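Long-range contacts in oxidoreductase, short chain dehydrogenase/reductase family protein (Bifidobacterium adolescentis L2-32, PDB 6M9U), which catalyses NADH-dependent interconversion of 20-keto and 20beta-hydroxy steroids, as a 20beta-hydroxysteroid dehydrogenase of the short-chain dehydrogenase/reductase family: residues Ala49-Gly54 with Glu78-Asn83; Ser64-Leu69 with Ala86-Val91; Asp112-Asn117 with Gly163-Thr168. All coordinates share one frame; numbering follows the deposited sequence.

Contact 1: Ala49-Gly54 with Glu78-Asn83; sequences ALAQAG and ERFGTN. With EDO (1,2-ethanediol), chain M.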
loop_
_atom_site.group_PDB
_atom_site.type_symbol
_atom_site.label_atom_id
_atom_site.label_comp_id
_atom_site.label_asym_id
_atom_site.label_seq_id
_atom_site.Cartn_x
_atom_site.Cartn_y
_atom_site.Cartn_z
ATOM N N ALA A 49 -1.615 -8.223 12.475
ATOM C CA ALA A 49 -2.352 -7.965 11.225
ATOM C C ALA A 49 -2.302 -9.170 10.298
ATOM O O ALA A 49 -3.325 -9.558 9.706
ATOM C CB ALA A 49 -1.820 -6.717 10.497
ATOM N N LEU A 50 -1.132 -9.792 10.212
ATOM C CA LEU A 50 -0.973 -10.934 9.337
ATOM C C LEU A 50 -1.761 -12.118 9.857
ATOM O O LEU A 50 -2.365 -12.867 9.078
ATOM C CB LEU A 50 0.523 -11.254 9.181
ATOM C CG LEU A 50 1.311 -10.182 8.410
ATOM C CD1 LEU A 50 2.813 -10.193 8.645
ATOM C CD2 LEU A 50 1.053 -10.355 6.929
ATOM N N ALA A 51 -1.750 -12.305 11.177
ATOM C CA ALA A 51 -2.513 -13.390 11.784
ATOM C C ALA A 51 -4.005 -13.158 11.644
ATOM O O ALA A 51 -4.732 -14.061 11.221
ATOM C CB ALA A 51 -2.126 -13.540 13.243
ATOM N N GLN A 52 -4.486 -11.943 11.966
ATOM C CA GLN A 52 -5.909 -11.644 11.742
ATOM C C GLN A 52 -6.295 -11.906 10.291
ATOM O O GLN A 52 -7.380 -12.419 10.019
ATOM C CB GLN A 52 -6.242 -10.204 12.155
ATOM C CG GLN A 52 -7.757 -9.888 12.249
ATOM C CD GLN A 52 -8.080 -8.612 13.077
ATOM O OE1 GLN A 52 -7.407 -7.574 12.982
ATOM N NE2 GLN A 52 -9.126 -8.691 13.886
ATOM N N ALA A 53 -5.412 -11.636 9.361
ATOM C CA ALA A 53 -5.755 -11.844 7.955
ATOM C C ALA A 53 -5.693 -13.303 7.553
ATOM O O ALA A 53 -6.039 -13.608 6.409
ATOM C CB ALA A 53 -4.872 -10.986 7.054
ATOM N N GLY A 54 -5.277 -14.202 8.439
ATOM C CA GLY A 54 -5.319 -15.608 8.127
ATOM C C GLY A 54 -4.007 -16.342 8.145
ATOM O O GLY A 54 -4.018 -17.561 7.924
ATOM N N GLU A 78 -5.093 -16.855 20.331
ATOM C CA GLU A 78 -6.445 -16.883 20.865
ATOM C C GLU A 78 -7.379 -16.000 20.051
ATOM O O GLU A 78 -8.484 -16.425 19.669
ATOM C CB GLU A 78 -6.424 -16.453 22.317
ATOM C CG GLU A 78 -5.863 -17.522 23.226
ATOM C CD GLU A 78 -5.730 -17.081 24.677
ATOM O OE1 GLU A 78 -5.948 -15.879 24.997
ATOM O OE2 GLU A 78 -5.409 -17.964 25.499
ATOM N N ARG A 79 -6.955 -14.765 19.794
ATOM C CA ARG A 79 -7.801 -13.815 19.099
ATOM C C ARG A 79 -8.103 -14.204 17.655
ATOM O O ARG A 79 -9.210 -13.940 17.165
ATOM C CB ARG A 79 -7.136 -12.445 19.136
ATOM C CG ARG A 79 -7.175 -11.802 20.495
ATOM C CD ARG A 79 -6.621 -10.426 20.372
ATOM N NE ARG A 79 -6.876 -9.605 21.527
ATOM C CZ ARG A 79 -6.337 -9.785 22.709
ATOM N NH1 ARG A 79 -5.499 -10.792 22.928
ATOM N NH2 ARG A 79 -6.637 -8.925 23.674
ATOM N N PHE A 80 -7.153 -14.795 16.940
ATOM C CA PHE A 80 -7.311 -14.933 15.498
ATOM C C PHE A 80 -7.319 -16.360 14.991
ATOM O O PHE A 80 -7.478 -16.568 13.787
ATOM C CB PHE A 80 -6.181 -14.150 14.788
ATOM C CG PHE A 80 -6.007 -12.746 15.296
ATOM C CD1 PHE A 80 -7.080 -11.866 15.289
ATOM C CD2 PHE A 80 -4.822 -12.336 15.828
ATOM C CE1 PHE A 80 -6.931 -10.574 15.781
ATOM C CE2 PHE A 80 -4.683 -11.059 16.331
ATOM C CZ PHE A 80 -5.695 -10.181 16.286
ATOM N N GLY A 81 -7.125 -17.346 15.846
ATOM C CA GLY A 81 -7.356 -18.702 15.381
ATOM C C GLY A 81 -6.332 -19.306 14.451
ATOM O O GLY A 81 -6.600 -20.368 13.876
ATOM N N THR A 82 -5.161 -18.708 14.311
ATOM C CA THR A 82 -4.102 -19.295 13.503
ATOM C C THR A 82 -2.981 -19.746 14.426
ATOM O O THR A 82 -2.956 -19.421 15.610
ATOM C CB THR A 82 -3.560 -18.286 12.467
ATOM O OG1 THR A 82 -2.978 -17.168 13.171
ATOM C CG2 THR A 82 -4.668 -17.794 11.542
ATOM N N ASN A 83 -2.016 -20.461 13.869
ATOM C CA ASN A 83 -0.844 -20.870 14.653
ATOM C C ASN A 83 0.153 -19.721 14.733
ATOM O O ASN A 83 0.882 -19.457 13.786
ATOM C CB ASN A 83 -0.180 -22.091 14.038
ATOM C CG ASN A 83 0.921 -22.632 14.916
ATOM O OD1 ASN A 83 0.886 -22.425 16.126
ATOM N ND2 ASN A 83 1.918 -23.299 14.325
HETATM C C1 EDO M . -9.752 -14.030 7.039
HETATM O O1 EDO M . -8.992 -14.638 8.066
HETATM C C2 EDO M . -9.093 -14.168 5.664
HETATM O O2 EDO M . -10.036 -13.868 4.629
HETATM O O HOH W 1 -7.529 -15.060 11.325
#
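Gln52 lies across one face of the Phe80 ring, and Arg79 CB covers the opposite face. The CH-pi contact is made by Gln52 CB, 3.9 Å from the centroid of the Phe80 ring and displaced toward its rim. With CG opposite the backbone N (chi1 -167°), the extended glutamine chain runs along the ring, its amide turned 53° from the ring plane and NE2 3.5 Å from Phe80 CE1. OE1 of that amide is hydrogen-bonded to Ile22 N and NE2 to Tyr20 O, both of the second subunit. Ala51 CB approaches the ring obliquely, within 3.9 Å of Phe80 CD2, and also touches Thr82 OG1, whose hydrogen bond goes to Ala55 O. An alanine in place of Phe80 is likely to open a gap beside Ala51 CB and leave Gln52 CB and CG without the ring they lie against. A water links the backbones, 3.0 Å from Gln52 O and 2.9 Å from Phe80 O. Gly54 closes helix 41-52 in a Schellman motif, its carbonyl touching Thr82 CG2. The contact thus joins the C-terminal ends of helices 41-52 and 66-80 beside strand 56-61, with helix 251-262 packed against Ala49, Leu50 and Ala53.

Contact 2: Ser64-Leu69 with Ala86-Val91; sequences SQEDKL and ALTCDV. With EDO (1,2-ethanediol), chain J.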
loop_
_atom_site.group_PDB
_atom_site.type_symbol
_atom_site.label_atom_id
_atom_site.label_comp_id
_atom_site.label_asym_id
_atom_site.label_seq_id
_atom_site.Cartn_x
_atom_site.Cartn_y
_atom_site.Cartn_z
ATOM N N SER A 64 16.125 -12.318 25.518
ATOM C CA SER A 64 15.616 -11.577 26.659
ATOM C C SER A 64 14.125 -11.239 26.569
ATOM O O SER A 64 13.582 -10.728 27.544
ATOM C CB SER A 64 16.380 -10.267 26.791
ATOM O OG SER A 64 16.197 -9.530 25.595
ATOM N N GLN A 65 13.470 -11.430 25.422
ATOM C CA GLN A 65 12.047 -11.139 25.253
ATOM C C GLN A 65 11.203 -12.408 25.244
ATOM O O GLN A 65 10.045 -12.360 24.838
ATOM C CB GLN A 65 11.782 -10.384 23.939
ATOM C CG GLN A 65 12.510 -9.081 23.768
ATOM C CD GLN A 65 12.259 -8.164 24.897
ATOM O OE1 GLN A 65 11.196 -7.576 24.995
ATOM N NE2 GLN A 65 13.220 -8.070 25.811
ATOM N N GLU A 66 11.774 -13.545 25.641
ATOM C CA GLU A 66 11.090 -14.818 25.482
ATOM C C GLU A 66 9.711 -14.803 26.132
ATOM O O GLU A 66 8.757 -15.346 25.570
ATOM C CB GLU A 66 11.954 -15.950 26.063
ATOM C CG GLU A 66 11.283 -17.321 26.045
ATOM C CD GLU A 66 12.214 -18.447 26.434
ATOM O OE1 GLU A 66 12.747 -18.420 27.563
ATOM O OE2 GLU A 66 12.418 -19.356 25.596
ATOM N N ASP A 67 9.580 -14.188 27.312
ATOM C CA ASP A 67 8.298 -14.228 28.007
ATOM C C ASP A 67 7.276 -13.356 27.290
ATOM O O ASP A 67 6.143 -13.789 27.041
ATOM C CB ASP A 67 8.433 -13.750 29.456
ATOM C CG ASP A 67 9.081 -14.773 30.370
ATOM O OD1 ASP A 67 9.083 -15.994 30.043
ATOM O OD2 ASP A 67 9.584 -14.324 31.427
ATOM N N LYS A 68 7.660 -12.099 26.991
ATOM C CA LYS A 68 6.851 -11.219 26.169
ATOM C C LYS A 68 6.408 -11.917 24.898
ATOM O O LYS A 68 5.239 -11.848 24.529
ATOM C CB LYS A 68 7.626 -9.955 25.824
ATOM C CG LYS A 68 7.348 -8.779 26.716
ATOM C CD LYS A 68 8.119 -7.544 26.258
ATOM C CE LYS A 68 9.134 -7.103 27.316
ATOM N NZ LYS A 68 9.984 -5.954 26.894
ATOM N N LEU A 69 7.322 -12.587 24.203
ATOM C CA LEU A 69 6.934 -13.219 22.953
ATOM C C LEU A 69 5.958 -14.352 23.191
ATOM O O LEU A 69 5.118 -14.660 22.339
ATOM C CB LEU A 69 8.153 -13.785 22.231
ATOM C CG LEU A 69 9.152 -12.820 21.595
ATOM C CD1 LEU A 69 10.283 -13.609 20.921
ATOM C CD2 LEU A 69 8.424 -11.910 20.622
ATOM N N ALA A 86 6.249 -18.263 19.216
ATOM C CA ALA A 86 7.379 -17.419 19.592
ATOM C C ALA A 86 8.683 -18.209 19.413
ATOM O O ALA A 86 8.790 -19.350 19.862
ATOM C CB ALA A 86 7.230 -16.912 21.024
ATOM N N LEU A 87 9.644 -17.615 18.700
ATOM C CA LEU A 87 10.967 -18.199 18.463
ATOM C C LEU A 87 11.997 -17.123 18.781
ATOM O O LEU A 87 12.117 -16.142 18.045
ATOM C CB LEU A 87 11.129 -18.666 17.025
ATOM C CG LEU A 87 10.278 -19.831 16.557
ATOM C CD1 LEU A 87 10.416 -20.135 15.070
ATOM C CD2 LEU A 87 10.618 -21.043 17.371
ATOM N N THR A 88 12.704 -17.264 19.891
ATOM C CA THR A 88 13.785 -16.335 20.154
ATOM C C THR A 88 14.985 -16.661 19.269
ATOM O O THR A 88 15.174 -17.784 18.785
ATOM C CB THR A 88 14.202 -16.386 21.617
ATOM O OG1 THR A 88 14.579 -17.729 21.939
ATOM C CG2 THR A 88 13.058 -15.906 22.506
ATOM N N CYS A 89 15.806 -15.639 19.058
ATOM C CA CYS A 89 16.989 -15.765 18.218
ATOM C C CYS A 89 17.809 -14.497 18.356
ATOM O O CYS A 89 17.272 -13.391 18.242
ATOM C CB CYS A 89 16.633 -15.979 16.755
ATOM S SG CYS A 89 18.097 -16.311 15.717
ATOM N N ASP A 90 19.098 -14.638 18.617
ATOM C CA ASP A 90 20.038 -13.530 18.459
ATOM C C ASP A 90 20.563 -13.609 17.021
ATOM O O ASP A 90 21.373 -14.485 16.692
ATOM C CB ASP A 90 21.144 -13.614 19.495
ATOM C CG ASP A 90 22.159 -12.528 19.316
ATOM O OD1 ASP A 90 21.807 -11.500 18.690
ATOM O OD2 ASP A 90 23.308 -12.719 19.773
ATOM N N VAL A 91 20.064 -12.716 16.152
ATOM C CA VAL A 91 20.273 -12.840 14.711
ATOM C C VAL A 91 21.635 -12.340 14.259
ATOM O O VAL A 91 21.932 -12.405 13.068
ATOM C CB VAL A 91 19.172 -12.091 13.923
ATOM C CG1 VAL A 91 17.806 -12.704 14.198
ATOM C CG2 VAL A 91 19.181 -10.589 14.235
HETATM C C1 EDO J . 15.774 -8.896 16.589
HETATM O O1 EDO J . 14.586 -8.946 15.868
HETATM C C2 EDO J . 16.197 -10.344 16.759
HETATM O O2 EDO J . 17.341 -10.427 17.629
#
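Leu69 and Ala86 bring their backbones to a CA-CA distance of 5.4 Å, while Glu66 and Thr88 are somewhat farther apart, so the first turn of helix 66-80 lies close to residues 86-88 of strand 84-88. Gln65 holds the N-cap position, and the first turn is closed by Leu69 N bonding to Gln65 O. No hydrogen bond crosses between the two segments; side chains do the joining. Leu69 CB sits 3.5 Å from Ala86 CB, tighter than usual for two carbons, and Ala86 CB also touches Leu69 O. At the branch end of the leucine, CD1 reaches 3.9 Å to Thr88 CG2, the two side chains meeting at a slant. Thr88 turns this methyl to the helix by setting CG2 anti to its carbonyl carbon (chi1 57° for OG1), and the same CG2 lies 3.7 Å from Glu66 CB.

The contact joins the helix and second strand of a beta-alpha-beta unit of the Rossmann fold, strand 56-61, helix 66-80 and strand 84-88, the last being the outermost strand of this chain at that side of the sheet. Leu69 also packs on Leu59 and Asp61 of strand 56-61, and strand 84-88 bonds back to it through Leu87 with Leu59. Just past the strand, Asp90 and Val91 line the NAD(+) site, as does Asp61; the cofactor is absent here, and an ethanediol donates from O2 to Cys89 O over 3.0 Å. At the helix start, Lys68 NZ reaches back to a lone pair of Gln65 OE1, in the carbonyl plane at 2.8 Å, while Gln65 NE2 makes a weak but straight bond to Ser64 OG.

Contact 3: Asp112-Asn117 with Gly163-Thr168; sequences DFAFLN and GSLIFT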
loop_
_atom_site.group_PDB
_atom_site.type_symbol
_atom_site.label_atom_id
_atom_site.label_comp_id
_atom_site.label_asym_id
_atom_site.label_seq_id
_atom_site.Cartn_x
_atom_site.Cartn_y
_atom_site.Cartn_z
ATOM N N ASP A 112 6.364 -18.155 3.509
ATOM C CA ASP A 112 5.775 -17.427 2.402
ATOM C C ASP A 112 6.019 -15.929 2.484
ATOM O O ASP A 112 5.820 -15.223 1.495
ATOM C CB ASP A 112 4.242 -17.598 2.388
ATOM C CG ASP A 112 3.814 -19.016 2.198
ATOM O OD1 ASP A 112 4.326 -19.675 1.266
ATOM O OD2 ASP A 112 2.979 -19.484 3.010
ATOM N N PHE A 113 6.286 -15.403 3.667
ATOM C CA PHE A 113 6.503 -13.977 3.827
ATOM C C PHE A 113 7.436 -13.768 5.006
ATOM O O PHE A 113 7.546 -14.617 5.900
ATOM C CB PHE A 113 5.191 -13.222 4.048
ATOM C CG PHE A 113 4.443 -13.602 5.315
ATOM C CD1 PHE A 113 4.762 -13.028 6.539
ATOM C CD2 PHE A 113 3.433 -14.545 5.280
ATOM C CE1 PHE A 113 4.104 -13.397 7.704
ATOM C CE2 PHE A 113 2.757 -14.908 6.446
ATOM C CZ PHE A 113 3.089 -14.318 7.645
ATOM N N ALA A 114 8.118 -12.630 5.008
ATOM C CA ALA A 114 8.862 -12.265 6.198
ATOM C C ALA A 114 8.863 -10.751 6.293
ATOM O O ALA A 114 8.975 -10.063 5.279
ATOM C CB ALA A 114 10.290 -12.814 6.155
ATOM N N PHE A 115 8.763 -10.249 7.525
ATOM C CA PHE A 115 8.776 -8.819 7.818
ATOM C C PHE A 115 10.041 -8.659 8.656
ATOM O O PHE A 115 10.036 -8.978 9.852
ATOM C CB PHE A 115 7.498 -8.350 8.541
ATOM C CG PHE A 115 7.525 -6.889 8.953
ATOM C CD1 PHE A 115 8.180 -5.956 8.206
ATOM C CD2 PHE A 115 6.906 -6.459 10.092
ATOM C CE1 PHE A 115 8.215 -4.629 8.597
ATOM C CE2 PHE A 115 6.947 -5.127 10.492
ATOM C CZ PHE A 115 7.583 -4.224 9.748
ATOM N N LEU A 116 11.111 -8.195 8.012
ATOM C CA LEU A 116 12.419 -8.038 8.623
ATOM C C LEU A 116 12.483 -6.626 9.170
ATOM O O LEU A 116 12.655 -5.663 8.423
ATOM C CB LEU A 116 13.549 -8.267 7.623
ATOM C CG LEU A 116 13.633 -9.601 6.883
ATOM C CD1 LEU A 116 13.337 -10.734 7.819
ATOM C CD2 LEU A 116 12.729 -9.617 5.630
ATOM N N ASN A 117 12.413 -6.508 10.482
ATOM C CA ASN A 117 11.996 -5.270 11.138
ATOM C C ASN A 117 13.135 -4.864 12.048
ATOM O O ASN A 117 13.114 -5.145 13.237
ATOM C CB ASN A 117 10.494 -5.512 11.880
ATOM C CG ASN A 117 10.099 -4.381 12.742
ATOM O OD1 ASN A 117 9.702 -4.561 13.913
ATOM N ND2 ASN A 117 10.248 -3.182 12.215
ATOM N N GLY A 163 7.027 -15.887 -2.607
ATOM C CA GLY A 163 6.921 -15.269 -1.304
ATOM C C GLY A 163 7.119 -13.773 -1.418
ATOM O O GLY A 163 7.235 -13.223 -2.523
ATOM N N SER A 164 7.211 -13.133 -0.258
ATOM C CA SER A 164 7.267 -11.681 -0.187
ATOM C C SER A 164 8.125 -11.287 0.999
ATOM O O SER A 164 7.869 -11.760 2.100
ATOM C CB SER A 164 5.860 -11.094 -0.044
ATOM O OG SER A 164 5.907 -9.693 0.039
ATOM N N LEU A 165 9.117 -10.422 0.790
ATOM C CA LEU A 165 9.934 -9.898 1.884
ATOM C C LEU A 165 9.641 -8.413 2.096
ATOM O O LEU A 165 9.485 -7.659 1.129
ATOM C CB LEU A 165 11.424 -10.135 1.606
ATOM C CG LEU A 165 11.770 -11.589 1.231
ATOM C CD1 LEU A 165 13.197 -11.630 0.676
ATOM C CD2 LEU A 165 11.649 -12.561 2.389
ATOM N N ILE A 166 9.565 -8.001 3.364
ATOM C CA ILE A 166 9.347 -6.605 3.727
ATOM C C ILE A 166 10.385 -6.193 4.754
ATOM O O ILE A 166 10.495 -6.822 5.803
ATOM C CB ILE A 166 7.945 -6.347 4.305
ATOM C CG1 ILE A 166 6.847 -6.742 3.334
ATOM C CG2 ILE A 166 7.786 -4.874 4.615
ATOM C CD1 ILE A 166 6.225 -8.084 3.632
ATOM N N PHE A 167 11.099 -5.108 4.468
ATOM C CA PHE A 167 12.163 -4.589 5.310
ATOM C C PHE A 167 11.795 -3.194 5.791
ATOM O O PHE A 167 11.357 -2.339 4.995
ATOM C CB PHE A 167 13.538 -4.472 4.489
ATOM C CG PHE A 167 14.114 -5.799 4.030
ATOM C CD1 PHE A 167 13.739 -6.352 2.823
ATOM C CD2 PHE A 167 15.042 -6.456 4.782
ATOM C CE1 PHE A 167 14.262 -7.569 2.392
ATOM C CE2 PHE A 167 15.599 -7.679 4.360
ATOM C CZ PHE A 167 15.203 -8.239 3.174
ATOM N N THR A 168 12.009 -2.923 7.063
ATOM C CA THR A 168 11.945 -1.549 7.551
ATOM C C THR A 168 13.001 -1.370 8.628
ATOM O O THR A 168 13.424 -2.330 9.254
ATOM C CB THR A 168 10.565 -1.131 8.126
ATOM O OG1 THR A 168 10.442 -1.474 9.487
ATOM C CG2 THR A 168 9.440 -1.785 7.345
#
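Leu116 and Phe167 stand side by side, pointing the same way from two neighbouring central strands of the parallel sheet in this Rossmann fold. Strands 113-117 and 163-168 run in the same direction, 11° apart, and the backbone bonds alternate between them: Ala114 N to Ser164 O, Ile166 N to Ala114 O, Leu116 N to Ile166 O at 2.7 Å, and Thr168 N to Leu116 O. The bond from Ser164 N to Asp112 O, at the start, is weak.

Leu116 can be followed outward. Its CB lies 3.7 Å from Phe167 CD2. Next along, CG is at the same distance from Phe167 CE2. One of the methyls, CD2, then settles over the ring face, 3.8 Å from the centroid, in a CH-pi contact that leans toward the rim. It stands 18° off the ring normal. The ring of Phe167 also meets the ring of His199 on helix 187-207, while Leu116 touches Thr148 of helix 131-159, so helices 131-159 and 187-207 together cover this face of the sheet.

On the other side, Phe115 swings its ring (chi1 176°) so that the edge faces the neighbouring strand: CE1 comes to 3.3 Å from Thr168 CG2, which lies in the ring plane, and CD1 is 3.8 Å from Ile166 CG2. Asn117, which binds NAD(+) in another structure of this protein, covers one face of that ring with its CB. Asn117 ND2 donates to Thr168 OG1 at 3.2 Å through a bent bond, with the hydroxyl close to the amide plane.

How the contacts relate
All three contacts belong to a single Rossmann-type domain, with centres 17 to 19 Å apart. Contacts 1 and 2 use opposite ends of helix 66-80 and alternate along the chain; contact 3 follows after both are closed. Contact 1 lies at the surface where helices 41-52 and 66-80 end, whereas contact 2 lies at the edge strand 84-88 and contact 3 in the middle of the same sheet. Contacts 1 and 3 touch directly, Leu50 CD1 packing 3.6 Å from Phe113 CE1. Contacts 2 and 3 do not meet, yet they bring Asp90, Val91 and Asn117 from separate parts of one sheet to the same NAD(+) site, while contact 1 lies away from it, by the second subunit.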